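Local structure of msDPBB_sym2 protein (Synthetic construct, 7DWW) at residues E27-R30 against K35-D38; G37-I42 against S47-V52. The protein is a computationally designed, internally repeated double-psi beta-barrel protein that models the core fold of RNA polymerase. One frame throughout, in Å; residues are numbered along the deposited sequence.

Contact 1 and contact 2 follow one another along the chain and share Gly37 and Asp38, with their centres about 11 Å apart. Helix 26-32 comes first, then the turn 35-38 of contact 1, which runs straight into strand 39-43, the first arm of the hairpin that contact 2 closes with strand 47-54. Met29 ties the two together: its CE also lies 3.7 Å from Val52 CG1. The helix therefore packs on the turn and on the hairpin at once. In the mixed sheet of the double-psi barrel, the hairpin stands between strands 21-24 and 82-87, so the two contacts lead the chain from helix to barrel wall.

Contact 1: residues E27-R30 against K35-D38; sequences ELMR and KVGD
Lys35, whose carbonyl carbon lies against the Met29 methyl, gives its backbone N to Asp38 OD2 at 2.8 Å in a nearly straight bond (172°) that arrives from above the carboxylate plane. The same carboxylate holds the end of the Lys35 side chain: NZ meets OD1 of Asp38 at 2.9 Å on the syn lone pair, a salt bridge. Gripped at both oxygens by one residue, the carboxylate is held against turning, and its charge is probably well balanced. From Lys35 to Asp38 the backbone makes a type II beta turn, closed by Asp38 N bonding to Lys35 O at 3.1 Å, with Gly37 at its third position in a left-handed backbone conformation. Helix 26-32 touches the turn through Met29. The Met29 side chain runs out extended as far as SD and then bends (chi3 58°), which brings CE onto the Lys35-Val36 peptide, 3.6 Å from both Lys35 C and Val36 N. Alongside, the methyl meets Val36 CG2 at 4.2 Å. Val52 and Leu54 of strand 47-54 also touch Met29, so its side chain lies between turn and barrel wall. Across the contact the helix offers the peptide an apolar methyl, while the polar bonds that shape the turn lie within 35-38: the turn probably supplies much of its own rigidity, and Met29 packs against one end of it.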
ATOM      1  N   GLU A  27      -8.153  -3.585  -9.041  1.00 33.41           N
ATOM      2  CA  GLU A  27      -9.394  -2.832  -8.863  1.00 39.28           C
ATOM      3  C   GLU A  27      -9.177  -1.625  -7.962  1.00 37.91           C
ATOM      4  O   GLU A  27      -9.714  -0.538  -8.218  1.00 33.59           O
ATOM      5  CB  GLU A  27     -10.496  -3.728  -8.300  1.00 42.98           C
ATOM      6  CG  GLU A  27     -11.104  -4.590  -9.347  1.00 59.86           C
ATOM      7  CD  GLU A  27     -12.281  -5.380  -8.836  1.00 70.08           C
ATOM      8  OE1 GLU A  27     -12.970  -4.902  -7.915  1.00 68.44           O
ATOM      9  OE2 GLU A  27     -12.491  -6.493  -9.348  1.00 77.82           O
ATOM     10  N   LEU A  28      -8.435  -1.828  -6.877  1.00 30.94           N
ATOM     11  CA  LEU A  28      -8.241  -0.749  -5.924  1.00 31.11           C
ATOM     12  C   LEU A  28      -7.358   0.352  -6.518  1.00 27.97           C
ATOM     13  O   LEU A  28      -7.633   1.550  -6.334  1.00 28.11           O
ATOM     14  CB  LEU A  28      -7.654  -1.309  -4.631  1.00 26.20           C
ATOM     15  CG  LEU A  28      -7.619  -0.319  -3.477  1.00 33.07           C
ATOM     16  CD1 LEU A  28      -8.980   0.260  -3.225  1.00 36.36           C
ATOM     17  CD2 LEU A  28      -7.049  -0.984  -2.225  1.00 35.01           C
ATOM     18  N   MET A  29      -6.290  -0.032  -7.242  1.00 25.24           N
ATOM     19  CA  MET A  29      -5.490   0.971  -7.952  1.00 28.22           C
ATOM     20  C   MET A  29      -6.334   1.740  -8.949  1.00 31.05           C
ATOM     21  O   MET A  29      -6.165   2.950  -9.099  1.00 30.03           O
ATOM     22  CB  MET A  29      -4.312   0.328  -8.696  1.00 23.13           C
ATOM     23  CG  MET A  29      -3.299  -0.371  -7.762  1.00 23.95           C
ATOM     24  SD  MET A  29      -1.900  -1.036  -8.681  1.00 28.84           S
ATOM     25  CE  MET A  29      -1.323   0.482  -9.462  1.00 25.83           C
ATOM     26  N   ARG A  30      -7.236   1.051  -9.668  1.00 33.88           N
ATOM     27  CA  ARG A  30      -8.067   1.733 -10.667  1.00 34.50           C
ATOM     28  C   ARG A  30      -8.962   2.772 -10.004  1.00 37.38           C
ATOM     29  O   ARG A  30      -9.077   3.913 -10.479  1.00 38.74           O
ATOM     30  CB  ARG A  30      -8.930   0.732 -11.433  1.00 41.72           C
ATOM     31  CG  ARG A  30      -8.319   0.110 -12.649  1.00 50.63           C
ATOM     32  CD  ARG A  30      -9.241  -0.949 -13.240  1.00 56.34           C
ATOM     33  NE  ARG A  30     -10.081  -0.408 -14.306  1.00 68.46           N
ATOM     34  CZ  ARG A  30     -10.026  -0.805 -15.576  1.00 67.75           C
ATOM     35  NH1 ARG A  30      -9.162  -1.747 -15.937  1.00 66.57           N
ATOM     36  NH2 ARG A  30     -10.827  -0.260 -16.478  1.00 70.22           N
ATOM     37  N   LYS A  35      -1.516   4.243 -11.499  1.00 26.53           N
ATOM     38  CA  LYS A  35      -0.968   3.190 -12.378  1.00 29.79           C
ATOM     39  C   LYS A  35       0.322   2.692 -11.724  1.00 26.51           C
ATOM     40  O   LYS A  35       0.844   3.350 -10.846  1.00 24.76           O
ATOM     41  CB  LYS A  35      -0.670   3.748 -13.771  1.00 29.88           C
ATOM     42  CG  LYS A  35       0.433   4.785 -13.801  1.00 30.69           C
ATOM     43  CD  LYS A  35       0.616   5.430 -15.141  1.00 39.85           C
ATOM     44  CE  LYS A  35       1.693   6.485 -15.117  1.00 39.69           C
ATOM     45  NZ  LYS A  35       1.261   7.663 -14.349  1.00 39.10           N
ATOM     46  N   VAL A  36       0.827   1.567 -12.203  1.00 26.08           N
ATOM     47  CA  VAL A  36       2.062   0.991 -11.618  1.00 27.08           C
ATOM     48  C   VAL A  36       3.196   2.016 -11.635  1.00 29.95           C
ATOM     49  O   VAL A  36       3.398   2.644 -12.653  1.00 29.12           O
ATOM     50  CB  VAL A  36       2.426  -0.309 -12.342  1.00 29.96           C
ATOM     51  CG1 VAL A  36       3.804  -0.799 -11.956  1.00 30.07           C
ATOM     52  CG2 VAL A  36       1.382  -1.365 -12.080  1.00 29.60           C
ATOM     53  N   GLY A  37       3.830   2.215 -10.486  1.00 26.70           N
ATOM     54  CA  GLY A  37       4.984   3.119 -10.382  1.00 28.43           C
ATOM     55  C   GLY A  37       4.650   4.500  -9.861  1.00 31.69           C
ATOM     56  O   GLY A  37       5.563   5.232  -9.578  1.00 34.40           O
ATOM     57  N   ASP A  38       3.375   4.818  -9.699  1.00 28.44           N
ATOM     58  CA  ASP A  38       2.987   6.158  -9.211  1.00 22.43           C
ATOM     59  C   ASP A  38       3.348   6.332  -7.739  1.00 27.48           C
ATOM     60  O   ASP A  38       3.423   5.369  -7.020  1.00 24.79           O
ATOM     61  CB  ASP A  38       1.476   6.360  -9.338  1.00 24.92           C
ATOM     62  CG  ASP A  38       0.972   6.769 -10.706  1.00 30.26           C
ATOM     63  OD1 ASP A  38       1.772   7.209 -11.501  1.00 32.96           O
ATOM     64  OD2 ASP A  38      -0.215   6.625 -10.946  1.00 30.02           O
TER

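Contact 2: residues G37-I42 against S47-V52; sequences GDLVEI and SVIARV
Strands 39-42 and 47-52 run antiparallel, their axes 4.6 Å apart at closest and 142° between directions, with Val40-Ala50 and Ile42-Val48 as hydrogen-bonded pairs and Leu39-Arg51 and Glu41-Ile49 as non-hydrogen-bonded pairs. Beyond the strand start the pairing carries on into the turn, where Gly37 N reaches Val52 O at 2.7 Å and Val52 N bonds to Asp38 O. Arg51 spreads its guanidinium against Leu39: CD2 of Leu39 sits 3.2 Å above the plane, over its centre. At the edge of that group NH1 of Arg51 bonds to Gly37 O at 3.0 Å, the oxygen lying in the guanidinium plane, so the methyl over the face and the bond at the edge together probably limit how the flat group can turn. On the same side of the sheet Leu39 CD2 also touches Ile49 CG2 (3.9 Å). Together the strands form a beta hairpin of the double-psi barrel, flanked by strand 21-24 next to 47-54 and by strand 82-87 next to 39-43. Farther along, the extended Glu41 side chain, its CG trans to the backbone N (chi1 173°), lets OE2 accept the Ser47 OG hydroxyl at 2.6 Å on the anti lone pair. With an alanine at Glu41 the carboxylate is gone, and the Ser47 hydroxyl would probably lose this acceptor and be freer to turn. The face of Val40, Ala50 and Ile42 is apolar: Val52 CG2 reaches over to Val40 CG1, the two side chains crossing at about a right angle, though the pair is modelled closer than van der Waals contact and its exact spacing is doubtful. Ile42 CD1 lies 4.0 Å from Ala50 CB, and Val22 of strand 21-24 touches both residues.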
ATOM      1  N   GLY A  37       3.830   2.215 -10.486  1.00 26.70           N
ATOM      2  CA  GLY A  37       4.984   3.119 -10.382  1.00 28.43           C
ATOM      3  C   GLY A  37       4.650   4.500  -9.861  1.00 31.69           C
ATOM      4  O   GLY A  37       5.563   5.232  -9.578  1.00 34.40           O
ATOM      5  N   ASP A  38       3.375   4.818  -9.699  1.00 28.44           N
ATOM      6  CA  ASP A  38       2.987   6.158  -9.211  1.00 22.43           C
ATOM      7  C   ASP A  38       3.348   6.332  -7.739  1.00 27.48           C
ATOM      8  O   ASP A  38       3.423   5.369  -7.020  1.00 24.79           O
ATOM      9  CB  ASP A  38       1.476   6.360  -9.338  1.00 24.92           C
ATOM     10  CG  ASP A  38       0.972   6.769 -10.706  1.00 30.26           C
ATOM     11  OD1 ASP A  38       1.772   7.209 -11.501  1.00 32.96           O
ATOM     12  OD2 ASP A  38      -0.215   6.625 -10.946  1.00 30.02           O
ATOM     13  N   LEU A  39       3.598   7.566  -7.340  1.00 25.89           N
ATOM     14  CA  LEU A  39       3.774   7.893  -5.923  1.00 29.30           C
ATOM     15  C   LEU A  39       2.412   7.992  -5.247  1.00 30.15           C
ATOM     16  O   LEU A  39       1.459   8.530  -5.828  1.00 27.13           O
ATOM     17  CB  LEU A  39       4.493   9.223  -5.748  1.00 35.09           C
ATOM     18  CG  LEU A  39       5.984   9.369  -6.019  1.00 43.01           C
ATOM     19  CD1 LEU A  39       6.290  10.799  -5.804  1.00 44.34           C
ATOM     20  CD2 LEU A  39       6.794   8.493  -5.073  1.00 41.06           C
ATOM     21  N   VAL A  40       2.325   7.491  -3.999  1.00 24.59           N
ATOM     22  CA  VAL A  40       1.134   7.609  -3.169  1.00 30.92           C
ATOM     23  C   VAL A  40       1.638   7.966  -1.792  1.00 31.08           C
ATOM     24  O   VAL A  40       2.766   7.628  -1.420  1.00 29.34           O
ATOM     25  CB  VAL A  40       0.290   6.304  -3.097  1.00 22.55           C
ATOM     26  CG1 VAL A  40      -0.368   6.010  -4.447  1.00 27.11           C
ATOM     27  CG2 VAL A  40       1.123   5.166  -2.567  1.00 28.57           C
ATOM     28  N   GLU A  41       0.791   8.647  -1.026  1.00 25.61           N
ATOM     29  CA  GLU A  41       1.056   8.966   0.367  1.00 29.65           C
ATOM     30  C   GLU A  41       0.204   8.044   1.244  1.00 31.62           C
ATOM     31  O   GLU A  41      -0.986   7.842   0.966  1.00 28.55           O
ATOM     32  CB  GLU A  41       0.761  10.451   0.654  1.00 29.95           C
ATOM     33  CG  GLU A  41       0.847  10.883   2.113  1.00 32.90           C
ATOM     34  CD  GLU A  41       0.815  12.393   2.291  1.00 48.86           C
ATOM     35  OE1 GLU A  41       0.356  13.094   1.369  1.00 52.14           O
ATOM     36  OE2 GLU A  41       1.255  12.888   3.347  1.00 55.01           O
ATOM     37  N   ILE A  42       0.823   7.453   2.264  1.00 30.21           N
ATOM     38  CA  ILE A  42       0.159   6.515   3.154  1.00 29.35           C
ATOM     39  C   ILE A  42       0.192   7.088   4.552  1.00 37.20           C
ATOM     40  O   ILE A  42       1.261   7.434   5.059  1.00 34.58           O
ATOM     41  CB  ILE A  42       0.823   5.127   3.120  1.00 29.60           C
ATOM     42  CG1 ILE A  42       0.807   4.588   1.694  1.00 26.08           C
ATOM     43  CG2 ILE A  42       0.078   4.187   4.084  1.00 32.12           C
ATOM     44  CD1 ILE A  42       1.845   3.525   1.431  1.00 30.99           C
ATOM     45  N   SER A  47       2.985  10.063   8.216  1.00 53.49           N
ATOM     46  CA  SER A  47       2.769   9.814   6.799  1.00 46.21           C
ATOM     47  C   SER A  47       4.097   9.463   6.145  1.00 46.98           C
ATOM     48  O   SER A  47       5.177   9.811   6.637  1.00 53.08           O
ATOM     49  CB  SER A  47       2.111  11.000   6.107  1.00 52.21           C
ATOM     50  OG  SER A  47       2.567  11.114   4.779  1.00 52.96           O
ATOM     51  N   VAL A  48       3.992   8.751   5.026  1.00 36.48           N
ATOM     52  CA  VAL A  48       5.124   8.244   4.252  1.00 36.56           C
ATOM     53  C   VAL A  48       4.680   8.244   2.800  1.00 39.51           C
ATOM     54  O   VAL A  48       3.512   7.971   2.507  1.00 34.19           O
ATOM     55  CB  VAL A  48       5.532   6.820   4.714  1.00 37.12           C
ATOM     56  CG1 VAL A  48       6.422   6.172   3.682  1.00 41.18           C
ATOM     57  CG2 VAL A  48       6.218   6.851   6.064  1.00 40.24           C
ATOM     58  N   ILE A  49       5.596   8.531   1.886  1.00 32.07           N
ATOM     59  CA  ILE A  49       5.309   8.470   0.460  1.00 33.73           C
ATOM     60  C   ILE A  49       6.050   7.276  -0.132  1.00 36.43           C
ATOM     61  O   ILE A  49       7.261   7.132   0.062  1.00 45.33           O
ATOM     62  CB  ILE A  49       5.678   9.792  -0.232  1.00 46.15           C
ATOM     63  CG1 ILE A  49       4.995  10.961   0.495  1.00 45.11           C
ATOM     64  CG2 ILE A  49       5.240   9.753  -1.698  1.00 40.28           C
ATOM     65  CD1 ILE A  49       5.439  12.348   0.062  1.00 50.88           C
ATOM     66  N   ALA A  50       5.333   6.453  -0.900  1.00 36.55           N
ATOM     67  CA  ALA A  50       5.854   5.197  -1.424  1.00 32.97           C
ATOM     68  C   ALA A  50       5.473   5.115  -2.890  1.00 33.48           C
ATOM     69  O   ALA A  50       4.720   5.946  -3.400  1.00 34.80           O
ATOM     70  CB  ALA A  50       5.284   4.008  -0.642  1.00 34.99           C
ATOM     71  N   ARG A  51       5.904   4.068  -3.570  1.00 29.99           N
ATOM     72  CA  ARG A  51       5.487   3.876  -4.973  1.00 30.35           C
ATOM     73  C   ARG A  51       4.595   2.642  -5.007  1.00 33.10           C
ATOM     74  O   ARG A  51       4.803   1.768  -4.206  1.00 33.18           O
ATOM     75  CB  ARG A  51       6.685   3.802  -5.918  1.00 32.98           C
ATOM     76  CG  ARG A  51       7.440   5.115  -6.002  1.00 38.11           C
ATOM     77  CD  ARG A  51       8.246   5.369  -7.263  1.00 40.97           C
ATOM     78  NE  ARG A  51       8.766   6.719  -7.238  1.00 42.84           N
ATOM     79  CZ  ARG A  51       8.259   7.723  -7.928  1.00 42.12           C
ATOM     80  NH1 ARG A  51       7.224   7.520  -8.714  1.00 38.66           N
ATOM     81  NH2 ARG A  51       8.786   8.919  -7.833  1.00 42.34           N
ATOM     82  N   VAL A  52       3.674   2.584  -5.954  1.00 28.43           N
ATOM     83  CA  VAL A  52       2.663   1.497  -6.010  1.00 31.95           C
ATOM     84  C   VAL A  52       2.987   0.476  -7.093  1.00 30.88           C
ATOM     85  O   VAL A  52       3.406   0.877  -8.156  1.00 35.24           O
ATOM     86  CB  VAL A  52       1.267   2.100  -6.252  1.00 26.61           C
ATOM     87  CG1 VAL A  52       0.168   1.072  -6.133  1.00 31.25           C
ATOM     88  CG2 VAL A  52       0.988   3.235  -5.313  1.00 34.87           C
TER